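Local coordinates for tryptophanyl-tRNA synthetase (Cryptosporidium parvum Iowa II, PDB 3HV0), which probably catalyses the ATP-dependent attachment of L-tryptophan to tRNA(Trp), as a class I aminoacyl-tRNA synthetase, at residues A[120-125]-A[184-189]; A[134-139]-A[157-162]; A[165-170]-A[206-211]; A[199-204]-A[231-236]. One frame throughout, in Å; residues are numbered along the deposited sequence.

In the fold
This chain is the C-terminal part of a longer protein and carries its class I catalytic domain, with a Rossmann-type sheet that includes parallel strands 76-81, 110-114, 152-156 and 222-227. Along the sequence, contact 2 falls wholly within the span bridged by contact 1, whereas contact 3 interleaves with both contact 1 and contact 4. Contacts 2 and 3 both use helix 157-174, and their centres are about 17 Å apart. Contacts 3 and 4 have centres about 12 Å apart and meet where Ser209 OG probably hydrogen-bonds to Ala203 O. Contact 1 touches contact 4 through Phe184 and Tyr233. Contact 4 borders bound tryptophan; all four come within reach of the second subunit, contact 4 through Val200 alone.

Contact 1: A[120-125]-A[184-189]; sequences FIFKSN and FGFKDS
At the end of helix 116-122 in the class I catalytic domain, Phe122, its side chain about 8 Å from the bound tryptophan, reaches across to Phe186 in the loop that joins helices 177-184 and 192-202. The two rings make the whole contact, and only about 71 Å² is buried. Their backbones stay far apart, with the Phe122 and Phe186 CA atoms separated by 11.3 Å, and the side chains cross nearly at right angles. The outer corners of the rings do the touching: CZ of Phe122 lies 3.8 Å from CZ of Phe186, and the two CE1 atoms are 3.9 Å apart. Seen from Phe122, its neighbour sits at the ring edge and near the ring plane. The planes are inclined at 53° and the centroids lie 5.8 Å apart, an oblique aromatic pair. A chi1 of -83° sets CG of Phe122 beside its own backbone N, which carries the ring end toward the loop. CB of Phe184 rests 3.4 Å above one face of the Phe186 ring, near its rim. Gly185, with positive phi, takes the chain out of helix 177-184. Helix 192-202 completes the surroundings, Phe195 meeting Phe186 edge-to-face and Lys194 packing against Phe122, while Phe120 on helix 116-122 makes a cation-pi contact with Lys173 of the second subunit, whose NZ also hydrogen-bonds to Phe120 O.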
# COMPACT_ATOMS: atom_id res chain seq x y z
N PHE A 120 -13.28 -1.28 4.19
CA PHE A 120 -12.75 -2.00 5.33
C PHE A 120 -12.02 -1.03 6.27
O PHE A 120 -12.08 -1.20 7.49
CB PHE A 120 -11.82 -3.09 4.87
CG PHE A 120 -10.99 -3.68 5.98
CD1 PHE A 120 -11.58 -4.51 6.91
CD2 PHE A 120 -9.65 -3.42 6.08
CE1 PHE A 120 -10.84 -5.06 7.93
CE2 PHE A 120 -8.90 -3.98 7.11
CZ PHE A 120 -9.49 -4.80 8.04
N ILE A 121 -11.32 -0.03 5.72
CA ILE A 121 -10.54 0.88 6.55
C ILE A 121 -11.40 1.87 7.34
O ILE A 121 -11.18 2.06 8.54
CB ILE A 121 -9.45 1.64 5.76
CG1 ILE A 121 -8.25 0.72 5.50
CG2 ILE A 121 -8.94 2.86 6.56
CD1 ILE A 121 -7.52 0.32 6.78
N PHE A 122 -12.39 2.44 6.67
CA PHE A 122 -13.18 3.55 7.20
C PHE A 122 -14.45 3.16 7.93
O PHE A 122 -15.11 4.02 8.51
CB PHE A 122 -13.56 4.49 6.05
CG PHE A 122 -12.48 5.47 5.72
CD1 PHE A 122 -12.52 6.76 6.22
CD2 PHE A 122 -11.43 5.10 4.89
CE1 PHE A 122 -11.53 7.66 5.90
CE2 PHE A 122 -10.44 6.00 4.56
CZ PHE A 122 -10.49 7.28 5.07
N LYS A 123 -14.80 1.87 7.91
CA LYS A 123 -16.05 1.37 8.48
C LYS A 123 -15.79 0.21 9.43
O LYS A 123 -15.73 -0.94 9.00
CB LYS A 123 -16.99 0.90 7.37
CG LYS A 123 -17.57 2.03 6.54
CD LYS A 123 -18.74 2.66 7.29
CE LYS A 123 -19.04 4.10 6.88
NZ LYS A 123 -20.10 4.68 7.78
N SER A 124 -15.68 0.53 10.73
CA SER A 124 -15.38 -0.44 11.80
C SER A 124 -16.14 -1.77 11.69
O SER A 124 -15.62 -2.83 12.03
CB SER A 124 -15.70 0.18 13.17
N ASN A 125 -17.39 -1.69 11.23
CA ASN A 125 -18.28 -2.85 11.08
C ASN A 125 -18.06 -3.60 9.76
O ASN A 125 -19.01 -4.13 9.19
CB ASN A 125 -19.75 -2.38 11.17
CG ASN A 125 -20.13 -1.40 10.04
OD1 ASN A 125 -19.31 -0.60 9.59
ND2 ASN A 125 -21.39 -1.47 9.59
N PHE A 184 -8.54 16.27 4.21
CA PHE A 184 -9.60 15.31 4.56
C PHE A 184 -10.15 15.49 5.97
O PHE A 184 -11.15 14.89 6.35
CB PHE A 184 -9.08 13.88 4.37
CG PHE A 184 -8.70 13.58 2.95
CD1 PHE A 184 -7.44 13.88 2.48
CD2 PHE A 184 -9.61 13.02 2.08
CE1 PHE A 184 -7.08 13.63 1.16
CE2 PHE A 184 -9.25 12.76 0.75
CZ PHE A 184 -7.98 13.06 0.30
N GLY A 185 -9.51 16.34 6.75
CA GLY A 185 -9.98 16.63 8.10
C GLY A 185 -9.76 15.52 9.11
O GLY A 185 -10.43 15.48 10.15
N PHE A 186 -8.80 14.63 8.85
CA PHE A 186 -8.52 13.55 9.81
C PHE A 186 -7.87 14.14 11.06
O PHE A 186 -7.56 15.33 11.11
CB PHE A 186 -7.61 12.48 9.21
CG PHE A 186 -8.13 11.87 7.91
CD1 PHE A 186 -9.49 11.75 7.65
CD2 PHE A 186 -7.24 11.38 6.98
CE1 PHE A 186 -9.94 11.18 6.48
CE2 PHE A 186 -7.69 10.81 5.81
CZ PHE A 186 -9.05 10.71 5.56
N LYS A 187 -7.70 13.31 12.08
CA LYS A 187 -7.10 13.74 13.34
C LYS A 187 -6.07 12.70 13.76
O LYS A 187 -6.02 11.61 13.19
CB LYS A 187 -8.18 13.91 14.42
N ASP A 188 -5.24 13.04 14.73
CA ASP A 188 -4.22 12.10 15.20
C ASP A 188 -4.82 10.80 15.72
O ASP A 188 -4.19 9.74 15.65
CB ASP A 188 -3.38 12.76 16.31
CG ASP A 188 -2.17 13.51 15.77
OD1 ASP A 188 -2.09 13.68 14.52
OD2 ASP A 188 -1.31 13.93 16.58
N SER A 189 -6.03 10.89 16.25
CA SER A 189 -6.75 9.74 16.77
C SER A 189 -7.19 8.77 15.66
O SER A 189 -7.44 7.60 15.93
CB SER A 189 -7.98 10.24 17.53
OG SER A 189 -8.58 9.20 18.27

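Contact 2: A[134-139]-A[157-162]; sequences YAYENM and NLEYIA
Tyr136 has chi1 turned to -95°, away from a staggered position, and Glu159 runs extended beyond CG with chi2 at 172°; together these torsions bring the phenol hydroxyl to one carboxylate oxygen across the edge of the Rossmann-type domain. Tyr136 lies on helix 128-143, part of the crossover between parallel strands 110-114 and 152-156. Glu159 lies in the first turn of helix 157-174, directly after the second of those strands. The side chains approach from opposite directions, and Tyr136 OH donates to Glu159 OE1 at 2.6 Å. The acceptor oxygen sits at the edge of the ring, near its plane, and receives the proton on its syn lone pair, the side facing OE2. Ring and carboxylate planes are 77° apart, close to perpendicular. This bond links residues 134-139 to 157-162 at the surface, where Glu159 is exposed. The phenol ring has further neighbours: Tyr136 packs on Thr156 of strand 152-156, its ring meets that of His132 obliquely, and one turn further along its own helix Met139 places SD over the centre of one ring face, 4.2 Å above the plane.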
# COMPACT_ATOMS: atom_id res chain seq x y z
N TYR A 134 -18.59 -7.97 -1.75
CA TYR A 134 -19.47 -6.88 -2.08
C TYR A 134 -18.95 -6.18 -3.33
O TYR A 134 -19.72 -5.66 -4.13
CB TYR A 134 -19.51 -5.84 -0.98
CG TYR A 134 -20.27 -6.14 0.29
CD1 TYR A 134 -20.98 -7.33 0.47
CD2 TYR A 134 -20.28 -5.21 1.32
CE1 TYR A 134 -21.66 -7.58 1.66
CE2 TYR A 134 -20.94 -5.45 2.52
CZ TYR A 134 -21.64 -6.63 2.68
OH TYR A 134 -22.30 -6.84 3.87
N ALA A 135 -17.62 -6.13 -3.45
CA ALA A 135 -16.97 -5.61 -4.64
C ALA A 135 -17.39 -6.38 -5.89
O ALA A 135 -17.74 -5.77 -6.89
CB ALA A 135 -15.48 -5.66 -4.50
N TYR A 136 -17.37 -7.71 -5.82
CA TYR A 136 -17.66 -8.50 -7.02
C TYR A 136 -19.12 -8.44 -7.43
O TYR A 136 -19.42 -8.40 -8.63
CB TYR A 136 -17.12 -9.94 -6.93
CG TYR A 136 -15.75 -10.00 -7.59
CD1 TYR A 136 -15.56 -10.62 -8.82
CD2 TYR A 136 -14.67 -9.34 -7.01
CE1 TYR A 136 -14.29 -10.61 -9.44
CE2 TYR A 136 -13.41 -9.34 -7.61
CZ TYR A 136 -13.23 -9.96 -8.81
OH TYR A 136 -11.96 -9.92 -9.35
N GLU A 137 -20.02 -8.38 -6.46
CA GLU A 137 -21.43 -8.21 -6.79
C GLU A 137 -21.66 -6.83 -7.38
O GLU A 137 -22.36 -6.69 -8.38
CB GLU A 137 -22.30 -8.41 -5.55
CG GLU A 137 -22.28 -9.82 -5.00
CD GLU A 137 -22.80 -10.84 -5.99
OE1 GLU A 137 -23.64 -10.48 -6.83
OE2 GLU A 137 -22.37 -12.00 -5.92
N ASN A 138 -21.06 -5.83 -6.75
CA ASN A 138 -21.08 -4.45 -7.27
C ASN A 138 -20.62 -4.34 -8.73
O ASN A 138 -21.22 -3.58 -9.48
CB ASN A 138 -20.23 -3.54 -6.39
CG ASN A 138 -20.92 -3.17 -5.07
OD1 ASN A 138 -20.50 -2.22 -4.42
ND2 ASN A 138 -21.97 -3.91 -4.68
N MET A 139 -19.59 -5.09 -9.12
CA MET A 139 -19.14 -5.12 -10.52
C MET A 139 -20.24 -5.51 -11.49
O MET A 139 -20.33 -4.95 -12.58
CB MET A 139 -18.00 -6.12 -10.75
CG MET A 139 -16.71 -5.76 -10.06
SD MET A 139 -15.28 -6.66 -10.67
CE MET A 139 -15.73 -6.81 -12.40
N ASN A 157 -9.03 -2.89 -5.60
CA ASN A 157 -7.73 -2.53 -5.07
C ASN A 157 -6.98 -3.75 -4.52
O ASN A 157 -5.78 -3.84 -4.66
CB ASN A 157 -7.85 -1.45 -4.00
CG ASN A 157 -8.07 -0.08 -4.58
OD1 ASN A 157 -7.78 0.17 -5.74
ND2 ASN A 157 -8.61 0.81 -3.78
N LEU A 158 -7.67 -4.71 -3.92
CA LEU A 158 -6.96 -5.87 -3.40
C LEU A 158 -6.27 -6.66 -4.52
O LEU A 158 -5.28 -7.36 -4.28
CB LEU A 158 -7.88 -6.78 -2.56
CG LEU A 158 -8.10 -6.33 -1.10
CD1 LEU A 158 -8.60 -7.48 -0.22
CD2 LEU A 158 -6.86 -5.80 -0.47
N GLU A 159 -6.78 -6.55 -5.74
CA GLU A 159 -6.23 -7.35 -6.81
C GLU A 159 -5.28 -6.62 -7.73
O GLU A 159 -4.48 -7.27 -8.37
CB GLU A 159 -7.35 -8.02 -7.57
CG GLU A 159 -7.79 -9.27 -6.83
CD GLU A 159 -9.01 -9.91 -7.41
OE1 GLU A 159 -9.61 -9.34 -8.34
OE2 GLU A 159 -9.36 -10.99 -6.92
N TYR A 160 -5.34 -5.28 -7.74
CA TYR A 160 -4.54 -4.46 -8.66
C TYR A 160 -3.56 -3.56 -7.93
O TYR A 160 -2.90 -2.74 -8.56
CB TYR A 160 -5.48 -3.61 -9.52
CG TYR A 160 -4.85 -2.96 -10.74
CD1 TYR A 160 -4.39 -3.73 -11.80
CD2 TYR A 160 -4.74 -1.58 -10.84
CE1 TYR A 160 -3.82 -3.14 -12.92
CE2 TYR A 160 -4.16 -0.99 -11.93
CZ TYR A 160 -3.71 -1.77 -12.98
OH TYR A 160 -3.15 -1.17 -14.08
N ILE A 161 -3.43 -3.75 -6.62
CA ILE A 161 -2.64 -2.87 -5.78
C ILE A 161 -1.17 -2.76 -6.24
O ILE A 161 -0.59 -1.68 -6.19
CB ILE A 161 -2.70 -3.31 -4.27
CG1 ILE A 161 -1.95 -2.30 -3.41
CG2 ILE A 161 -2.16 -4.70 -4.05
CD1 ILE A 161 -2.57 -0.93 -3.43
N ALA A 162 -0.59 -3.87 -6.69
CA ALA A 162 0.80 -3.90 -7.10
C ALA A 162 1.05 -3.04 -8.29
O ALA A 162 2.07 -2.38 -8.37
CB ALA A 162 1.22 -5.33 -7.42

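Contact 3: A[165-170]-A[206-211]; sequences YPDILR and FSSSFP
Asp167, on helix 157-174, points its side chain at the 3-10 turn 207-209, which leads into the short helix 211-214 of the catalytic domain. Its CB lies 3.4 Å from Ser209 OG, and chi1 of -77° puts CG beside the backbone N, directing the carboxylate into the turn. Beyond CG, OD2 lies nearest both serine hydroxyls, those of Ser208 and Ser209, though Ser208 OG is also 3.1 Å from Asp167 OD1. The modelled separations at OD2 are very short, so the exact lengths are doubtful, and Ser209 OG also lies within bonding reach of the Ala203 carbonyl. OD1 faces the helix's own next turn, where Arg170 NH1 forms a salt bridge with it at 3.0 Å. The oxygen lies near the guanidinium plane, but the arginine nitrogen stands 36° out of the carboxylate plane. Tyr246 OH is hydrogen-bonded to OD1 as well. The buried carboxylate thus probably links helix 157-174 to the 207-209 turn, and the nearby cation would be expected to stabilise its negative charge. From the same helix Tyr165 OH bonds to Asp117 of the second subunit. At the margin of the serine pair, CB of Phe206 comes to 4.1 Å from Asp167 OD2.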
# COMPACT_ATOMS: atom_id res chain seq x y z
N TYR A 165 1.01 0.46 -6.88
CA TYR A 165 1.93 0.76 -5.79
C TYR A 165 3.00 1.80 -6.17
O TYR A 165 3.28 2.68 -5.37
CB TYR A 165 2.57 -0.51 -5.23
CG TYR A 165 3.12 -0.40 -3.81
CD1 TYR A 165 2.56 0.45 -2.87
CD2 TYR A 165 4.17 -1.21 -3.39
CE1 TYR A 165 3.05 0.52 -1.57
CE2 TYR A 165 4.67 -1.13 -2.07
CZ TYR A 165 4.10 -0.26 -1.18
OH TYR A 165 4.56 -0.17 0.13
N PRO A 166 3.57 1.72 -7.38
CA PRO A 166 4.62 2.71 -7.66
C PRO A 166 4.13 4.15 -7.63
O PRO A 166 4.80 5.01 -7.07
CB PRO A 166 5.10 2.32 -9.07
CG PRO A 166 4.81 0.88 -9.17
CD PRO A 166 3.52 0.68 -8.42
N ASP A 167 2.95 4.41 -8.18
CA ASP A 167 2.40 5.76 -8.18
C ASP A 167 1.85 6.11 -6.81
O ASP A 167 1.86 7.26 -6.43
CB ASP A 167 1.32 5.91 -9.23
CG ASP A 167 1.87 6.05 -10.64
OD1 ASP A 167 3.08 6.35 -10.78
OD2 ASP A 167 1.09 5.89 -11.61
N ILE A 168 1.36 5.13 -6.06
CA ILE A 168 0.93 5.39 -4.68
C ILE A 168 2.12 5.94 -3.90
O ILE A 168 2.02 6.96 -3.23
CB ILE A 168 0.38 4.13 -3.98
CG1 ILE A 168 -0.96 3.70 -4.62
CG2 ILE A 168 0.22 4.38 -2.45
CD1 ILE A 168 -1.36 2.28 -4.33
N LEU A 169 3.24 5.25 -4.02
CA LEU A 169 4.47 5.63 -3.31
C LEU A 169 5.00 7.02 -3.72
O LEU A 169 5.47 7.79 -2.87
CB LEU A 169 5.55 4.55 -3.54
CG LEU A 169 5.34 3.23 -2.78
CD1 LEU A 169 6.30 2.16 -3.29
CD2 LEU A 169 5.52 3.44 -1.25
N ARG A 170 4.91 7.33 -5.01
CA ARG A 170 5.34 8.62 -5.55
C ARG A 170 4.46 9.78 -5.09
O ARG A 170 4.95 10.88 -4.83
CB ARG A 170 5.33 8.58 -7.08
CG ARG A 170 6.47 7.81 -7.67
CD ARG A 170 6.25 7.57 -9.16
NE ARG A 170 7.28 6.69 -9.73
CZ ARG A 170 7.05 5.60 -10.48
NH1 ARG A 170 5.82 5.23 -10.79
NH2 ARG A 170 8.06 4.88 -10.94
N PHE A 206 -3.59 8.88 -13.04
CA PHE A 206 -2.38 9.01 -13.86
C PHE A 206 -2.22 7.80 -14.74
O PHE A 206 -2.31 6.68 -14.25
CB PHE A 206 -1.10 9.11 -13.03
CG PHE A 206 -1.06 10.28 -12.10
CD1 PHE A 206 -1.19 11.56 -12.59
CD2 PHE A 206 -0.80 10.11 -10.76
CE1 PHE A 206 -1.14 12.64 -11.74
CE2 PHE A 206 -0.73 11.19 -9.92
CZ PHE A 206 -0.92 12.46 -10.40
N SER A 207 -1.91 8.03 -16.01
CA SER A 207 -1.84 6.98 -17.02
C SER A 207 -0.71 6.00 -16.78
O SER A 207 -0.78 4.87 -17.21
CB SER A 207 -1.68 7.59 -18.42
OG SER A 207 -0.44 8.25 -18.55
N SER A 208 0.35 6.47 -16.12
CA SER A 208 1.41 5.57 -15.71
C SER A 208 0.83 4.35 -14.96
O SER A 208 1.32 3.24 -15.12
CB SER A 208 2.47 6.28 -14.85
OG SER A 208 1.94 6.74 -13.61
N SER A 209 -0.24 4.54 -14.19
CA SER A 209 -0.79 3.45 -13.35
C SER A 209 -1.46 2.32 -14.11
O SER A 209 -1.96 1.37 -13.49
CB SER A 209 -1.75 4.01 -12.32
OG SER A 209 -1.02 4.75 -11.37
N PHE A 210 -1.48 2.43 -15.44
CA PHE A 210 -2.05 1.39 -16.30
C PHE A 210 -1.09 1.12 -17.46
O PHE A 210 -1.39 1.45 -18.60
CB PHE A 210 -3.43 1.80 -16.84
CG PHE A 210 -4.44 2.04 -15.76
CD1 PHE A 210 -5.12 0.97 -15.18
CD2 PHE A 210 -4.68 3.32 -15.29
CE1 PHE A 210 -6.04 1.18 -14.17
CE2 PHE A 210 -5.60 3.52 -14.28
CZ PHE A 210 -6.28 2.46 -13.72
N PRO A 211 0.07 0.52 -17.15
CA PRO A 211 1.04 0.19 -18.20
C PRO A 211 0.49 -0.72 -19.32
O PRO A 211 0.89 -0.57 -20.47
CB PRO A 211 2.18 -0.50 -17.43
CG PRO A 211 1.57 -0.94 -16.16
CD PRO A 211 0.52 0.05 -15.83

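Contact 4: A[199-204]-A[231-236]; sequences AVQAAP and DPYFRM. With TRP (tryptophan), chain C.
Gln201 and Tyr233 form the closely fitted side of this contact, with the amide of Gln201 stacked on the tyrosine ring. The two planes are only 18° apart although the side chains cross at about a right angle, and CD of Gln201 lies 3.9 Å from Tyr233 CD1. With CG swung opposite its backbone N (chi1 -176°), Gln201 carries its amide between that ring and the bound tryptophan, where Gln201 CD approaches indole CD1 to 3.3 Å. Phe234 works next to it. Its CZ comes 3.6 Å from CZ2 of the ligand, which lies at the edge of the phenylalanine ring, while CB of Tyr233 is centred over one face of that ring. Gln201 on helix 192-202 and Phe234 on helix 231-240 belong to the tryptophan pocket of the Rossmann-type catalytic domain; Tyr233 backs the Gln201 amide from behind. Tyr78 reinforces the pocket, hydrogen-bonded through OH to the backbone O of Gln201 and to the ligand, and Glu118 OE1 provides a further bond to the tryptophan. Away from the ligand the meeting is sparser: Met236, bent at chi3, meets Ala202 through its terminal methyl, CE lying 3.6 Å from Ala202 CB. On the outer flank of helix 231-240 the partly exposed Pro232 and Arg235 pack on Ile183 of helix 177-184.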
# COMPACT_ATOMS: atom_id res chain seq x y z
N ALA A 199 -3.86 8.31 -1.50
CA ALA A 199 -2.95 8.03 -2.63
C ALA A 199 -3.45 6.87 -3.48
O ALA A 199 -3.31 6.87 -4.70
CB ALA A 199 -1.56 7.74 -2.15
N VAL A 200 -4.06 5.87 -2.84
CA VAL A 200 -4.64 4.73 -3.57
C VAL A 200 -5.74 5.16 -4.52
O VAL A 200 -5.82 4.67 -5.64
CB VAL A 200 -5.17 3.65 -2.61
CG1 VAL A 200 -5.71 2.45 -3.38
CG2 VAL A 200 -4.07 3.21 -1.68
N GLN A 201 -6.56 6.12 -4.09
CA GLN A 201 -7.62 6.63 -4.96
C GLN A 201 -7.12 7.61 -5.99
O GLN A 201 -7.71 7.74 -7.04
CB GLN A 201 -8.69 7.33 -4.16
CG GLN A 201 -9.84 7.80 -5.01
CD GLN A 201 -11.14 7.82 -4.32
OE1 GLN A 201 -11.98 8.62 -4.64
NE2 GLN A 201 -11.32 6.94 -3.36
N ALA A 202 -6.08 8.35 -5.64
CA ALA A 202 -5.45 9.29 -6.56
C ALA A 202 -4.81 8.58 -7.75
O ALA A 202 -4.99 8.98 -8.89
CB ALA A 202 -4.44 10.13 -5.84
N ALA A 203 -4.10 7.48 -7.48
CA ALA A 203 -3.18 6.85 -8.42
C ALA A 203 -3.75 6.50 -9.82
O ALA A 203 -3.01 6.56 -10.81
CB ALA A 203 -2.50 5.63 -7.78
N PRO A 204 -5.02 6.08 -9.89
CA PRO A 204 -5.54 5.78 -11.22
C PRO A 204 -5.81 7.01 -12.09
O PRO A 204 -6.01 6.86 -13.31
CB PRO A 204 -6.85 5.02 -10.94
CG PRO A 204 -6.72 4.53 -9.52
CD PRO A 204 -5.90 5.56 -8.82
N ASP A 231 -14.27 15.28 -4.51
CA ASP A 231 -13.33 16.31 -4.94
C ASP A 231 -11.96 16.40 -4.21
O ASP A 231 -10.94 16.60 -4.88
CB ASP A 231 -13.99 17.68 -4.90
CG ASP A 231 -13.13 18.75 -5.55
OD1 ASP A 231 -12.74 18.56 -6.73
OD2 ASP A 231 -12.85 19.77 -4.87
N PRO A 232 -11.94 16.27 -2.86
CA PRO A 232 -10.69 16.33 -2.08
C PRO A 232 -9.54 15.47 -2.59
O PRO A 232 -8.41 15.92 -2.61
CB PRO A 232 -11.12 15.83 -0.70
CG PRO A 232 -12.51 16.32 -0.56
CD PRO A 232 -13.12 16.26 -1.96
N TYR A 233 -9.83 14.23 -2.98
CA TYR A 233 -8.79 13.33 -3.51
C TYR A 233 -8.15 13.90 -4.76
O TYR A 233 -6.96 13.76 -4.95
CB TYR A 233 -9.35 11.94 -3.85
CG TYR A 233 -9.96 11.20 -2.67
CD1 TYR A 233 -11.33 11.24 -2.43
CD2 TYR A 233 -9.16 10.45 -1.81
CE1 TYR A 233 -11.90 10.57 -1.37
CE2 TYR A 233 -9.71 9.80 -0.72
CZ TYR A 233 -11.08 9.85 -0.50
OH TYR A 233 -11.64 9.17 0.56
N PHE A 234 -8.94 14.54 -5.61
CA PHE A 234 -8.47 15.01 -6.91
C PHE A 234 -8.02 16.47 -6.87
O PHE A 234 -7.36 16.96 -7.80
CB PHE A 234 -9.54 14.74 -7.98
CG PHE A 234 -9.99 13.30 -8.00
CD1 PHE A 234 -9.08 12.29 -8.30
CD2 PHE A 234 -11.30 12.93 -7.67
CE1 PHE A 234 -9.46 10.96 -8.29
CE2 PHE A 234 -11.68 11.62 -7.68
CZ PHE A 234 -10.77 10.63 -7.98
N ARG A 235 -8.36 17.18 -5.80
CA ARG A 235 -7.70 18.45 -5.50
C ARG A 235 -6.25 18.13 -5.17
O ARG A 235 -5.34 18.73 -5.70
CB ARG A 235 -8.39 19.13 -4.32
CG ARG A 235 -8.46 20.64 -4.41
CD ARG A 235 -9.42 21.19 -3.36
NE ARG A 235 -8.75 21.32 -2.05
CZ ARG A 235 -9.29 21.00 -0.87
NH1 ARG A 235 -10.52 20.49 -0.78
NH2 ARG A 235 -8.56 21.19 0.24
N MET A 236 -6.06 17.15 -4.29
CA MET A 236 -4.72 16.74 -3.83
C MET A 236 -3.83 16.25 -4.99
O MET A 236 -2.72 16.72 -5.18
CB MET A 236 -4.87 15.63 -2.79
CG MET A 236 -3.56 15.00 -2.33
SD MET A 236 -3.85 13.34 -1.71
CE MET A 236 -4.46 12.54 -3.21
N TRP C . -14.14 6.23 -2.53
CA TRP C . -15.24 6.39 -3.53
C TRP C . -16.59 6.18 -2.85
O TRP C . -16.65 5.56 -1.77
CB TRP C . -15.08 5.45 -4.73
CG TRP C . -14.15 5.97 -5.80
CD1 TRP C . -12.87 5.54 -6.06
CD2 TRP C . -14.42 7.00 -6.77
NE1 TRP C . -12.34 6.24 -7.11
CE2 TRP C . -13.27 7.15 -7.56
CE3 TRP C . -15.53 7.80 -7.04
CZ2 TRP C . -13.19 8.07 -8.60
CZ3 TRP C . -15.44 8.71 -8.07
CH2 TRP C . -14.27 8.85 -8.83
OXT TRP C . -17.61 6.65 -3.39